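Local coordinates for uncharacterized protein (Shewanella oneidensis, PDB 3E8P) that probably hydrolyses medium- and long-chain fatty acyl-CoA thioesters to free fatty acids and coenzyme A, as a hotdog-fold thioesterase, at residues 27-30 against 34-37; 22-27 against 42-47; 76-81 against 159-164; 58-61 against 65-68; 82-87 against 130-135. All coordinates share one frame; numbering follows the deposited sequence.

Contact 1 (27-30 against 34-37)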
# COMPACT_ATOMS: atom_id res chain seq x y z
N PHE A 27 -9.99 -23.06 9.77
CA PHE A 27 -9.08 -22.65 8.71
C PHE A 27 -8.24 -23.78 8.13
O PHE A 27 -7.89 -23.74 6.95
CB PHE A 27 -8.14 -21.54 9.20
CG PHE A 27 -8.77 -20.17 9.21
CD1 PHE A 27 -9.84 -19.88 10.05
CD2 PHE A 27 -8.27 -19.17 8.38
CE1 PHE A 27 -10.41 -18.61 10.06
CE2 PHE A 27 -8.83 -17.89 8.39
CZ PHE A 27 -9.90 -17.61 9.23
N ASP A 28 -7.93 -24.78 8.95
CA ASP A 28 -7.11 -25.89 8.48
C ASP A 28 -7.85 -26.97 7.68
O ASP A 28 -7.25 -27.63 6.83
CB ASP A 28 -6.38 -26.55 9.66
CG ASP A 28 -5.37 -27.60 9.21
OD1 ASP A 28 -4.33 -27.22 8.64
OD2 ASP A 28 -5.63 -28.81 9.41
N GLN A 29 -9.14 -27.14 7.93
CA GLN A 29 -9.91 -28.17 7.23
C GLN A 29 -11.22 -27.72 6.61
O GLN A 29 -11.67 -28.30 5.62
CB GLN A 29 -10.19 -29.35 8.18
CG GLN A 29 -8.95 -30.11 8.65
CD GLN A 29 -8.24 -30.86 7.52
OE1 GLN A 29 -7.11 -31.33 7.69
NE2 GLN A 29 -8.91 -30.97 6.37
N HIS A 30 -11.85 -26.70 7.17
CA HIS A 30 -13.13 -26.25 6.65
C HIS A 30 -13.14 -25.01 5.77
O HIS A 30 -14.10 -24.25 5.77
CB HIS A 30 -14.13 -26.11 7.80
CG HIS A 30 -14.35 -27.39 8.54
ND1 HIS A 30 -13.46 -27.87 9.48
CD2 HIS A 30 -15.31 -28.33 8.42
CE1 HIS A 30 -13.87 -29.05 9.91
NE2 HIS A 30 -14.99 -29.36 9.28
N HIS A 34 -8.34 -23.29 1.04
CA HIS A 34 -7.13 -23.71 1.73
C HIS A 34 -6.89 -25.18 1.42
O HIS A 34 -5.75 -25.63 1.33
CB HIS A 34 -7.25 -23.53 3.25
CG HIS A 34 -7.40 -22.10 3.68
ND1 HIS A 34 -7.67 -21.73 4.98
CD2 HIS A 34 -7.36 -20.95 2.96
CE1 HIS A 34 -7.79 -20.41 5.04
NE2 HIS A 34 -7.61 -19.92 3.83
N ASN A 35 -7.98 -25.93 1.27
CA ASN A 35 -7.88 -27.35 0.96
C ASN A 35 -7.46 -27.55 -0.49
O ASN A 35 -6.85 -28.56 -0.83
CB ASN A 35 -9.21 -28.05 1.25
CG ASN A 35 -9.55 -28.07 2.74
OD1 ASN A 35 -8.67 -28.27 3.58
ND2 ASN A 35 -10.82 -27.88 3.08
N LEU A 36 -7.75 -26.58 -1.34
CA LEU A 36 -7.36 -26.68 -2.75
C LEU A 36 -5.86 -26.42 -2.88
O LEU A 36 -5.19 -27.05 -3.69
CB LEU A 36 -8.13 -25.66 -3.59
CG LEU A 36 -7.78 -25.64 -5.08
CD1 LEU A 36 -8.36 -26.88 -5.79
CD2 LEU A 36 -8.35 -24.38 -5.71
N LEU A 37 -5.35 -25.49 -2.09
CA LEU A 37 -3.94 -25.14 -2.13
C LEU A 37 -3.08 -26.03 -1.23
O LEU A 37 -1.93 -26.30 -1.54
CB LEU A 37 -3.72 -23.67 -1.74
CG LEU A 37 -3.79 -22.62 -2.86
CD1 LEU A 37 -5.10 -22.74 -3.60
CD2 LEU A 37 -3.63 -21.22 -2.27
O HOH W 1 -9.30 -25.79 5.24

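Contact 2 (22-27 against 42-47)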
# COMPACT_ATOMS: atom_id res chain seq x y z
N ARG A 22 -10.62 -23.80 18.08
CA ARG A 22 -11.77 -23.92 17.20
C ARG A 22 -11.48 -23.20 15.88
O ARG A 22 -11.72 -23.74 14.80
CB ARG A 22 -13.01 -23.32 17.88
CG ARG A 22 -14.23 -23.18 16.97
CD ARG A 22 -14.93 -24.51 16.71
NE ARG A 22 -15.77 -24.46 15.52
CZ ARG A 22 -16.81 -23.65 15.36
NH1 ARG A 22 -17.16 -22.80 16.32
NH2 ARG A 22 -17.50 -23.67 14.22
N VAL A 23 -10.96 -21.98 15.98
CA VAL A 23 -10.65 -21.19 14.80
C VAL A 23 -9.57 -21.86 13.94
O VAL A 23 -9.66 -21.85 12.71
CB VAL A 23 -10.16 -19.78 15.17
CG1 VAL A 23 -9.79 -19.01 13.92
CG2 VAL A 23 -11.25 -19.04 15.93
N ALA A 24 -8.57 -22.44 14.59
CA ALA A 24 -7.49 -23.12 13.88
C ALA A 24 -8.03 -24.29 13.07
O ALA A 24 -7.60 -24.54 11.94
CB ALA A 24 -6.43 -23.61 14.87
N GLU A 25 -9.00 -24.99 13.64
CA GLU A 25 -9.63 -26.14 13.00
C GLU A 25 -10.40 -25.74 11.74
O GLU A 25 -10.30 -26.41 10.71
CB GLU A 25 -10.59 -26.83 13.97
CG GLU A 25 -10.41 -28.34 14.10
CD GLU A 25 -10.73 -29.11 12.82
OE1 GLU A 25 -9.89 -29.11 11.89
OE2 GLU A 25 -11.82 -29.73 12.76
N VAL A 26 -11.17 -24.67 11.84
CA VAL A 26 -11.94 -24.21 10.69
C VAL A 26 -11.04 -23.84 9.51
O VAL A 26 -11.27 -24.27 8.39
CB VAL A 26 -12.82 -22.98 11.04
CG1 VAL A 26 -13.62 -22.55 9.83
CG2 VAL A 26 -13.75 -23.31 12.20
N PHE A 27 -9.99 -23.06 9.77
CA PHE A 27 -9.08 -22.65 8.71
C PHE A 27 -8.24 -23.78 8.13
O PHE A 27 -7.89 -23.74 6.95
CB PHE A 27 -8.14 -21.54 9.20
CG PHE A 27 -8.77 -20.17 9.21
CD1 PHE A 27 -9.84 -19.88 10.05
CD2 PHE A 27 -8.27 -19.17 8.38
CE1 PHE A 27 -10.41 -18.61 10.06
CE2 PHE A 27 -8.83 -17.89 8.39
CZ PHE A 27 -9.90 -17.61 9.23
N LYS A 42 -0.07 -24.72 11.07
CA LYS A 42 0.86 -25.51 11.85
C LYS A 42 0.67 -25.33 13.36
O LYS A 42 0.62 -26.31 14.10
CB LYS A 42 2.30 -25.16 11.46
CG LYS A 42 3.34 -26.18 11.89
CD LYS A 42 4.74 -25.79 11.43
CE LYS A 42 5.77 -26.84 11.83
NZ LYS A 42 7.16 -26.42 11.49
N ARG A 43 0.56 -24.08 13.79
CA ARG A 43 0.36 -23.77 15.20
C ARG A 43 -0.41 -22.46 15.32
O ARG A 43 -0.24 -21.57 14.50
CB ARG A 43 1.71 -23.64 15.92
CG ARG A 43 2.37 -24.97 16.23
CD ARG A 43 3.74 -24.77 16.88
NE ARG A 43 4.77 -24.40 15.92
CZ ARG A 43 5.24 -25.21 14.97
NH1 ARG A 43 4.76 -26.44 14.84
NH2 ARG A 43 6.19 -24.80 14.15
N TYR A 44 -1.25 -22.36 16.35
CA TYR A 44 -2.05 -21.15 16.55
C TYR A 44 -2.40 -20.97 18.03
O TYR A 44 -3.23 -21.70 18.57
CB TYR A 44 -3.32 -21.23 15.70
CG TYR A 44 -4.13 -19.95 15.66
CD1 TYR A 44 -3.53 -18.73 15.39
CD2 TYR A 44 -5.51 -19.96 15.85
CE1 TYR A 44 -4.27 -17.56 15.30
CE2 TYR A 44 -6.26 -18.80 15.76
CZ TYR A 44 -5.63 -17.59 15.48
OH TYR A 44 -6.37 -16.42 15.38
N ASP A 45 -1.77 -19.99 18.65
CA ASP A 45 -1.98 -19.68 20.06
C ASP A 45 -2.04 -18.17 20.26
O ASP A 45 -2.01 -17.42 19.29
CB ASP A 45 -0.84 -20.27 20.89
CG ASP A 45 0.52 -19.95 20.30
OD1 ASP A 45 0.82 -18.76 20.13
OD2 ASP A 45 1.28 -20.90 20.00
N ILE A 46 -2.11 -17.72 21.52
CA ILE A 46 -2.18 -16.29 21.81
C ILE A 46 -0.97 -15.49 21.38
O ILE A 46 -1.04 -14.26 21.32
CB ILE A 46 -2.40 -16.02 23.31
CG1 ILE A 46 -1.36 -16.79 24.13
CG2 ILE A 46 -3.82 -16.37 23.71
CD1 ILE A 46 -1.32 -16.36 25.57
N ASP A 47 0.14 -16.16 21.09
CA ASP A 47 1.35 -15.47 20.65
C ASP A 47 1.14 -15.00 19.21
O ASP A 47 1.40 -13.85 18.88
CB ASP A 47 2.56 -16.40 20.69
CG ASP A 47 2.92 -16.83 22.10
OD1 ASP A 47 3.74 -17.76 22.24
OD2 ASP A 47 2.39 -16.23 23.06

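Contact 3 (76-81 against 159-164)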
# COMPACT_ATOMS: atom_id res chain seq x y z
N VAL A 76 -1.30 -16.68 1.36
CA VAL A 76 -0.73 -17.05 2.65
C VAL A 76 -0.54 -15.84 3.57
O VAL A 76 -0.88 -15.88 4.74
CB VAL A 76 0.64 -17.75 2.49
CG1 VAL A 76 1.23 -18.09 3.86
CG2 VAL A 76 0.47 -19.01 1.66
N LEU A 77 0.01 -14.76 3.03
CA LEU A 77 0.24 -13.57 3.82
C LEU A 77 -1.05 -12.99 4.38
O LEU A 77 -1.08 -12.52 5.53
CB LEU A 77 0.98 -12.51 3.00
CG LEU A 77 2.43 -12.83 2.63
CD1 LEU A 77 2.93 -11.85 1.57
CD2 LEU A 77 3.29 -12.75 3.87
N ASP A 78 -2.12 -13.02 3.59
CA ASP A 78 -3.42 -12.48 4.03
C ASP A 78 -4.02 -13.32 5.16
O ASP A 78 -4.54 -12.77 6.15
CB ASP A 78 -4.43 -12.43 2.87
CG ASP A 78 -5.71 -11.68 3.24
OD1 ASP A 78 -6.75 -11.92 2.61
OD2 ASP A 78 -5.67 -10.84 4.17
N VAL A 79 -3.95 -14.63 5.02
CA VAL A 79 -4.46 -15.56 6.02
C VAL A 79 -3.66 -15.44 7.32
O VAL A 79 -4.24 -15.45 8.42
CB VAL A 79 -4.39 -17.01 5.51
CG1 VAL A 79 -4.84 -17.97 6.61
CG2 VAL A 79 -5.25 -17.16 4.25
N VAL A 80 -2.34 -15.33 7.21
CA VAL A 80 -1.50 -15.16 8.39
C VAL A 80 -1.94 -13.87 9.08
O VAL A 80 -2.10 -13.83 10.30
CB VAL A 80 -0.00 -15.02 8.03
CG1 VAL A 80 0.76 -14.41 9.20
CG2 VAL A 80 0.59 -16.37 7.67
N GLY A 81 -2.14 -12.82 8.29
CA GLY A 81 -2.53 -11.54 8.85
C GLY A 81 -3.87 -11.56 9.56
O GLY A 81 -4.03 -10.94 10.61
N GLY A 159 -1.13 -5.89 6.55
CA GLY A 159 -2.57 -5.90 6.36
C GLY A 159 -3.37 -5.13 7.40
O GLY A 159 -3.00 -5.06 8.57
N THR A 160 -4.47 -4.55 6.95
CA THR A 160 -5.37 -3.81 7.83
C THR A 160 -6.61 -4.68 7.91
O THR A 160 -7.23 -4.99 6.90
CB THR A 160 -5.71 -2.44 7.24
OG1 THR A 160 -4.50 -1.67 7.09
CG2 THR A 160 -6.63 -1.70 8.15
N TYR A 161 -6.95 -5.10 9.13
CA TYR A 161 -8.09 -5.98 9.32
C TYR A 161 -9.20 -5.42 10.20
O TYR A 161 -8.97 -4.62 11.11
CB TYR A 161 -7.60 -7.30 9.91
CG TYR A 161 -6.64 -8.03 9.01
CD1 TYR A 161 -7.10 -8.96 8.08
CD2 TYR A 161 -5.27 -7.76 9.04
CE1 TYR A 161 -6.23 -9.60 7.21
CE2 TYR A 161 -4.39 -8.38 8.18
CZ TYR A 161 -4.87 -9.30 7.26
OH TYR A 161 -4.01 -9.90 6.37
N MSE A 162 -10.41 -5.86 9.89
CA MSE A 162 -11.60 -5.47 10.63
C MSE A 162 -11.76 -6.55 11.70
O MSE A 162 -11.83 -7.74 11.38
CB MSE A 162 -12.82 -5.46 9.71
CG MSE A 162 -14.08 -4.88 10.32
SE MSE A 162 -13.93 -2.96 10.59
CE MSE A 162 -14.34 -2.40 8.78
N VAL A 163 -11.79 -6.16 12.97
CA VAL A 163 -11.94 -7.13 14.06
C VAL A 163 -13.15 -6.85 14.94
O VAL A 163 -13.37 -7.53 15.95
CB VAL A 163 -10.67 -7.17 14.93
CG1 VAL A 163 -9.51 -7.74 14.13
CG2 VAL A 163 -10.34 -5.76 15.42
N GLY A 164 -13.93 -5.85 14.55
CA GLY A 164 -15.11 -5.48 15.30
C GLY A 164 -16.00 -4.55 14.48
O GLY A 164 -15.68 -4.34 13.29
OXT GLY A 164 -17.01 -4.04 15.03

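Contact 4 (58-61 against 65-68)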
# COMPACT_ATOMS: atom_id res chain seq x y z
N GLU A 58 0.85 -27.85 -8.82
CA GLU A 58 -0.29 -26.96 -9.05
C GLU A 58 -0.12 -25.52 -8.56
O GLU A 58 -0.90 -24.64 -8.93
CB GLU A 58 -1.56 -27.53 -8.41
CG GLU A 58 -2.10 -28.79 -9.03
CD GLU A 58 -1.14 -29.97 -8.90
OE1 GLU A 58 -0.39 -30.02 -7.91
OE2 GLU A 58 -1.16 -30.84 -9.80
N LEU A 59 0.90 -25.27 -7.73
CA LEU A 59 1.13 -23.94 -7.17
C LEU A 59 2.19 -23.12 -7.90
O LEU A 59 2.47 -21.99 -7.51
CB LEU A 59 1.51 -24.06 -5.69
CG LEU A 59 0.46 -24.66 -4.75
CD1 LEU A 59 0.95 -24.63 -3.31
CD2 LEU A 59 -0.84 -23.89 -4.88
N ILE A 60 2.77 -23.68 -8.96
CA ILE A 60 3.82 -23.00 -9.71
C ILE A 60 3.34 -21.88 -10.63
O ILE A 60 2.33 -22.01 -11.33
CB ILE A 60 4.61 -24.01 -10.55
CG1 ILE A 60 5.33 -24.99 -9.62
CG2 ILE A 60 5.62 -23.30 -11.45
CD1 ILE A 60 6.10 -26.06 -10.36
N GLY A 61 4.08 -20.78 -10.64
CA GLY A 61 3.74 -19.65 -11.50
C GLY A 61 4.55 -19.69 -12.78
O GLY A 61 4.00 -19.66 -13.87
N GLN A 65 11.52 -21.19 -13.99
CA GLN A 65 12.14 -20.83 -12.72
C GLN A 65 11.64 -21.67 -11.54
O GLN A 65 12.22 -21.62 -10.46
CB GLN A 65 11.89 -19.35 -12.41
CG GLN A 65 12.34 -18.37 -13.49
CD GLN A 65 13.85 -18.24 -13.58
OE1 GLN A 65 14.37 -17.51 -14.43
NE2 GLN A 65 14.57 -18.94 -12.71
N GLN A 66 10.57 -22.42 -11.74
CA GLN A 66 9.99 -23.23 -10.67
C GLN A 66 9.72 -22.37 -9.44
O GLN A 66 10.06 -22.75 -8.32
CB GLN A 66 10.92 -24.39 -10.30
CG GLN A 66 10.89 -25.56 -11.29
CD GLN A 66 9.55 -26.29 -11.29
OE1 GLN A 66 9.21 -26.98 -10.34
NE2 GLN A 66 8.79 -26.12 -12.36
N ILE A 67 9.10 -21.22 -9.65
CA ILE A 67 8.79 -20.35 -8.53
C ILE A 67 7.30 -20.40 -8.19
O ILE A 67 6.45 -20.68 -9.04
CB ILE A 67 9.20 -18.88 -8.80
CG1 ILE A 67 8.47 -18.35 -10.02
CG2 ILE A 67 10.68 -18.79 -9.06
CD1 ILE A 67 8.70 -16.89 -10.24
N LEU A 68 7.00 -20.15 -6.93
CA LEU A 68 5.64 -20.15 -6.43
C LEU A 68 4.91 -18.98 -7.11
O LEU A 68 5.50 -17.93 -7.37
CB LEU A 68 5.68 -19.96 -4.92
CG LEU A 68 4.45 -20.23 -4.06
CD1 LEU A 68 4.10 -21.71 -4.10
CD2 LEU A 68 4.76 -19.79 -2.63

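Contact 5 (82-87 against 130-135)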
# COMPACT_ATOMS: atom_id res chain seq x y z
N GLY A 82 -4.84 -12.26 8.99
CA GLY A 82 -6.16 -12.34 9.60
C GLY A 82 -6.12 -13.06 10.93
O GLY A 82 -6.68 -12.59 11.91
N LEU A 83 -5.46 -14.21 10.97
CA LEU A 83 -5.34 -15.00 12.19
C LEU A 83 -4.52 -14.26 13.25
O LEU A 83 -4.80 -14.36 14.45
CB LEU A 83 -4.72 -16.36 11.87
CG LEU A 83 -5.65 -17.28 11.06
CD1 LEU A 83 -4.89 -18.49 10.50
CD2 LEU A 83 -6.78 -17.73 11.96
N THR A 84 -3.51 -13.50 12.80
CA THR A 84 -2.67 -12.72 13.70
C THR A 84 -3.53 -11.63 14.33
O THR A 84 -3.46 -11.37 15.53
CB THR A 84 -1.49 -12.03 12.94
OG1 THR A 84 -0.65 -13.02 12.33
CG2 THR A 84 -0.67 -11.13 13.90
N ALA A 85 -4.35 -11.00 13.50
CA ALA A 85 -5.23 -9.95 13.96
C ALA A 85 -6.22 -10.48 14.99
O ALA A 85 -6.43 -9.87 16.03
CB ALA A 85 -5.96 -9.33 12.77
N PHE A 86 -6.83 -11.63 14.69
CA PHE A 86 -7.82 -12.23 15.60
C PHE A 86 -7.20 -12.67 16.93
O PHE A 86 -7.82 -12.54 17.98
CB PHE A 86 -8.51 -13.42 14.92
CG PHE A 86 -9.73 -13.91 15.65
CD1 PHE A 86 -10.88 -13.13 15.72
CD2 PHE A 86 -9.73 -15.15 16.29
CE1 PHE A 86 -12.02 -13.56 16.41
CE2 PHE A 86 -10.86 -15.60 16.98
CZ PHE A 86 -12.01 -14.80 17.04
N ALA A 87 -5.98 -13.19 16.89
CA ALA A 87 -5.31 -13.62 18.12
C ALA A 87 -5.03 -12.40 18.99
O ALA A 87 -5.17 -12.45 20.21
CB ALA A 87 -4.02 -14.34 17.78
N GLY A 130 3.45 -13.66 11.45
CA GLY A 130 3.12 -12.25 11.44
C GLY A 130 3.08 -11.69 12.85
O GLY A 130 3.39 -12.40 13.81
N SER A 131 2.70 -10.43 12.96
CA SER A 131 2.58 -9.77 14.25
C SER A 131 1.70 -8.54 14.09
O SER A 131 1.52 -8.01 12.98
CB SER A 131 3.95 -9.37 14.80
OG SER A 131 4.60 -8.41 13.98
N VAL A 132 1.14 -8.11 15.21
CA VAL A 132 0.25 -6.96 15.26
C VAL A 132 1.09 -5.72 15.48
O VAL A 132 1.87 -5.67 16.43
CB VAL A 132 -0.75 -7.12 16.42
CG1 VAL A 132 -1.69 -5.92 16.50
CG2 VAL A 132 -1.54 -8.42 16.24
N ILE A 133 0.95 -4.71 14.62
CA ILE A 133 1.71 -3.49 14.82
C ILE A 133 0.81 -2.39 15.36
O ILE A 133 1.27 -1.37 15.85
CB ILE A 133 2.44 -3.04 13.53
CG1 ILE A 133 1.46 -2.86 12.37
CG2 ILE A 133 3.49 -4.09 13.16
CD1 ILE A 133 2.11 -2.22 11.15
N ARG A 134 -0.50 -2.63 15.29
CA ARG A 134 -1.49 -1.71 15.82
C ARG A 134 -2.70 -2.54 16.19
O ARG A 134 -3.40 -3.06 15.32
CB ARG A 134 -1.89 -0.65 14.79
CG ARG A 134 -3.16 0.09 15.19
CD ARG A 134 -3.45 1.25 14.28
NE ARG A 134 -4.75 1.84 14.56
CZ ARG A 134 -5.11 3.05 14.15
NH1 ARG A 134 -4.27 3.80 13.46
NH2 ARG A 134 -6.32 3.52 14.44
N ALA A 135 -2.96 -2.68 17.49
CA ALA A 135 -4.08 -3.47 17.96
C ALA A 135 -5.28 -2.58 18.24
O ALA A 135 -5.13 -1.50 18.78
CB ALA A 135 -3.69 -4.23 19.22

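Contact 1 (27-30 against 34-37)
With CG anti to the carbonyl carbon in both residues, His34 at chi1 -64° and Asn35 at -67°, two successive side chains of helix 32-37 swing back to the backbone oxygens of Phe27 and Gln29. The shorter reach is made by Asn35, whose ND2 donates to Gln29 O at 2.7 Å. The acceptor lies close to the plane of the Asn35 amide, but the donor sits well above the plane of the Gln29 carbonyl, away from its lone pairs. His34 is aligned more exactly: ND1 points at Phe27 O across 2.8 Å with the nearly straight angle of 170°, the oxygen lies in the imidazole plane, and the bond falls on a lone pair in the carbonyl plane. A water lies 3.0 Å from Phe27 O and 3.1 Å from Asn35 OD1, in position to donate to each, although its two protons have more acceptors within reach than they can serve. The setting is a corner between two consecutive helices: helix 14-29 stops just before His30, and carbonyls in a last helical turn lack amides of a following turn, so donors such as imidazole and carboxamide suit these places. On the inner side, Phe27 CD2 approaches His34 CE1 to 3.6 Å, the rings meeting obliquely, and both side chains rest on Val79 of helix 70-90. The other nitrogen of the imidazole, NE2, is hydrogen-bonded to His69 of the second subunit, so both nitrogens of this buried ring have partners. Asp28 OD1 takes the backbone N-H of Ile41.

Contact 2 (22-27 against 42-47)
Ala24 and Val23, side by side on helix 14-29, pack obliquely against the CD2 and CE2 atoms of the Tyr44 ring and make up the whole of the contact. This is its tight part. The methyl CB of Ala24 lies 3.9 Å from Tyr44 CD2 and 4.0 Å from Tyr44 CB, so the small residue lets the helix settle close to the strand at the base of the ring. Val23 fills in further out, its CG1 standing 4.0 Å from Tyr44 CE2; the branched side chain suits a place further along the ring. Tyr44 reaches this position with CG anti to the backbone N (chi1 -171°), and its hydroxyl continues inward to a hydrogen bond with Leu83 O. Here helix 14-29 packs beside strand 40-44, an edge strand, within this chain, of the antiparallel hotdog sheet that curls round helix 70-90, from which Phe86 packs on Val23 and Tyr44 alike. The loose side is quite different: no hydrogen bond crosses between the segments, and their charged residues lie off the interface. Arg43 turns away and forms a salt bridge with Glu50, opposite which Lys42 and Arg43 form a classic beta bulge. Beyond the ring the chain leaves the helix altogether in an Asx turn, Asp45 OD1 accepting the backbone N of Asp47 at 2.9 Å through its anti lone pair. Arg22 and Glu25 occupy the solvent side of the helix, where long charged chains are at home.

Contact 3 (76-81 against 159-164)
Asp78 OD2 is gripped by two hydroxyls: Tyr161 OH donates to it across 2.9 Å, and Thr110 OG1 of the neighbouring strand forms a second hydrogen bond. The tyrosine uses the anti lone pair of OD2, the one turned away from the other carboxylate oxygen, and the acid meets the ring at its edge, the two planes being only 21° apart. Tyr161 projects from strand 153-162 toward the helix with CG anti to the carbonyl carbon (chi1 -62°), which brings the ring's hydroxyl end to Asp78 and one face to the backbone of Gly81. Over that face the carbonyl carbon C of Gly81 sits 3.4 Å from Tyr161 CZ. Glycine suits this closeness: Gly81 CA is already 3.3 Å from Tyr161 OH, and a beta-carbon there would collide with the hydroxyl. Gly159 is matched in the same way on the strand, since a side chain on it would run into CE2 of the same ring. In the fold, this is the central helix 70-90 of the hotdog lying on the concave face of its antiparallel sheet; the axes of helix segment 76-81 and strand segment 159-162 approach to 9.1 Å at an angle of 48°. A phenylalanine in place of Tyr161 would probably leave OD2 without one of its two hydroxyl partners and the buried acid freer to turn. The chemistry implies that two hydroxyls converging on OD2 probably limit how far this acid, packed against Tyr117 of the second subunit, can turn.

Contact 4 (58-61 against 65-68)
Ile60 meets Ile67 and Gln66 in turn along its length. Its CB stands 4.1 Å from Ile67 O, beside the chain it pairs with. From there CG2 branches anti to the backbone N, and this methyl comes to 3.7 Å from the same oxygen, Ile67 O. The other branch, CG1, lies anti to the carbonyl carbon (chi1 -64°) and carries the chain on to its tip. There CD1 touches the flat end of Gln66, lying 3.2 Å from OE1 and 3.4 Å from NE2, against the amide group as a whole. Gln66 can present its amide here because its chain bends at chi2, and its NE2 is meanwhile hydrogen-bonded to Ile63 O, which holds the group in place. The backbones run antiparallel here, as the chain doubles back on itself: Ile60 and Leu68 form a non-hydrogen-bonded pair, their CA atoms 4.7 Å apart, at the weak strand 67-68 that leads into helix 70-90. Next to that pair Gly61 N donates to Ile67 O at 2.9 Å. The chain turns its corner at Gly61, close to the carbonyls of Ile67 and Leu68. On the inward side Leu68 CD1 rests on Leu59 CB at 3.8 Å; these two leucines suit a buried place, and on helix 70-90 Leu59 packs against Val72 and Leu68 against Thr73. Ile60 also packs on Pro32 of the second subunit, and its backbone is hydrogen-bonded to that subunit.

Contact 5 (82-87 against 130-135)
Thr84 turns its two branches to different tasks against strand 125-134. The methyl CG2, anti to the backbone N while the hydroxyl sits beside that N (chi1 -62°), reaches the strand and lands on its main chain, 3.5 Å from Ser131 C. The hydroxyl OG1 looks back along the helix to a hydrogen bond with Val80 O, a common way for a threonine to hide its polar branch within a helix, and it passes 3.9 Å from Gly130 CA. A beta-carbon on Gly130 would press tightly on OG1, so the lack of a side chain there suits the close approach. Val132 meets the helix from the other end of the same patch. Its CG2, set anti to its own carbonyl carbon, touches Thr84 CG2 at 3.7 Å and lies 3.6 Å from Thr84 O, so that methyl meets methyl beside a backbone oxygen. Ser131, between the two, turns its side chain away and offers only its backbone to the methyl. No hydrogen bond links the segments; the contact is apolar fitting, with the axes of helix segment 82-87 and strand segment 130-132 7.6 Å apart and inclined at 39°. Were Thr84 a serine, the missing methyl would probably open a gap over Ser131 and leave Val132 CG2 without its methyl partner on the helix. Around it the central hotdog helix 70-90 is well wrapped: Thr84 itself also touches Val49 of strand 49-54 and Cys142 of strand 139-148, while on other sides Leu83 and Phe86 pack on Val23 of helix 14-29, and Ala87 on Tyr44 of strand 40-44.

How the contacts relate
From the N terminus, contacts 1 and 2 both start on helix 14-29, their segments overlapping at Phe27: contact 1 closes the short corner to helix 32-37, and contact 2 spans beyond it to strand 40-44. Contact 4 follows separately, closing the small turn that leads into helix 70-90. That helix then opens two larger loops, one within the other: contact 3 runs from 76-81 to the last strand, and contact 5, starting from 82-87, returns to strand 125-134 before it. Contacts 3 and 5 adjoin, tying the central helix to different strands of one sheet. Contact 2 meets contact 5 through Tyr44 and Leu83, and contacts 1, 3 and 4 all reach the second subunit.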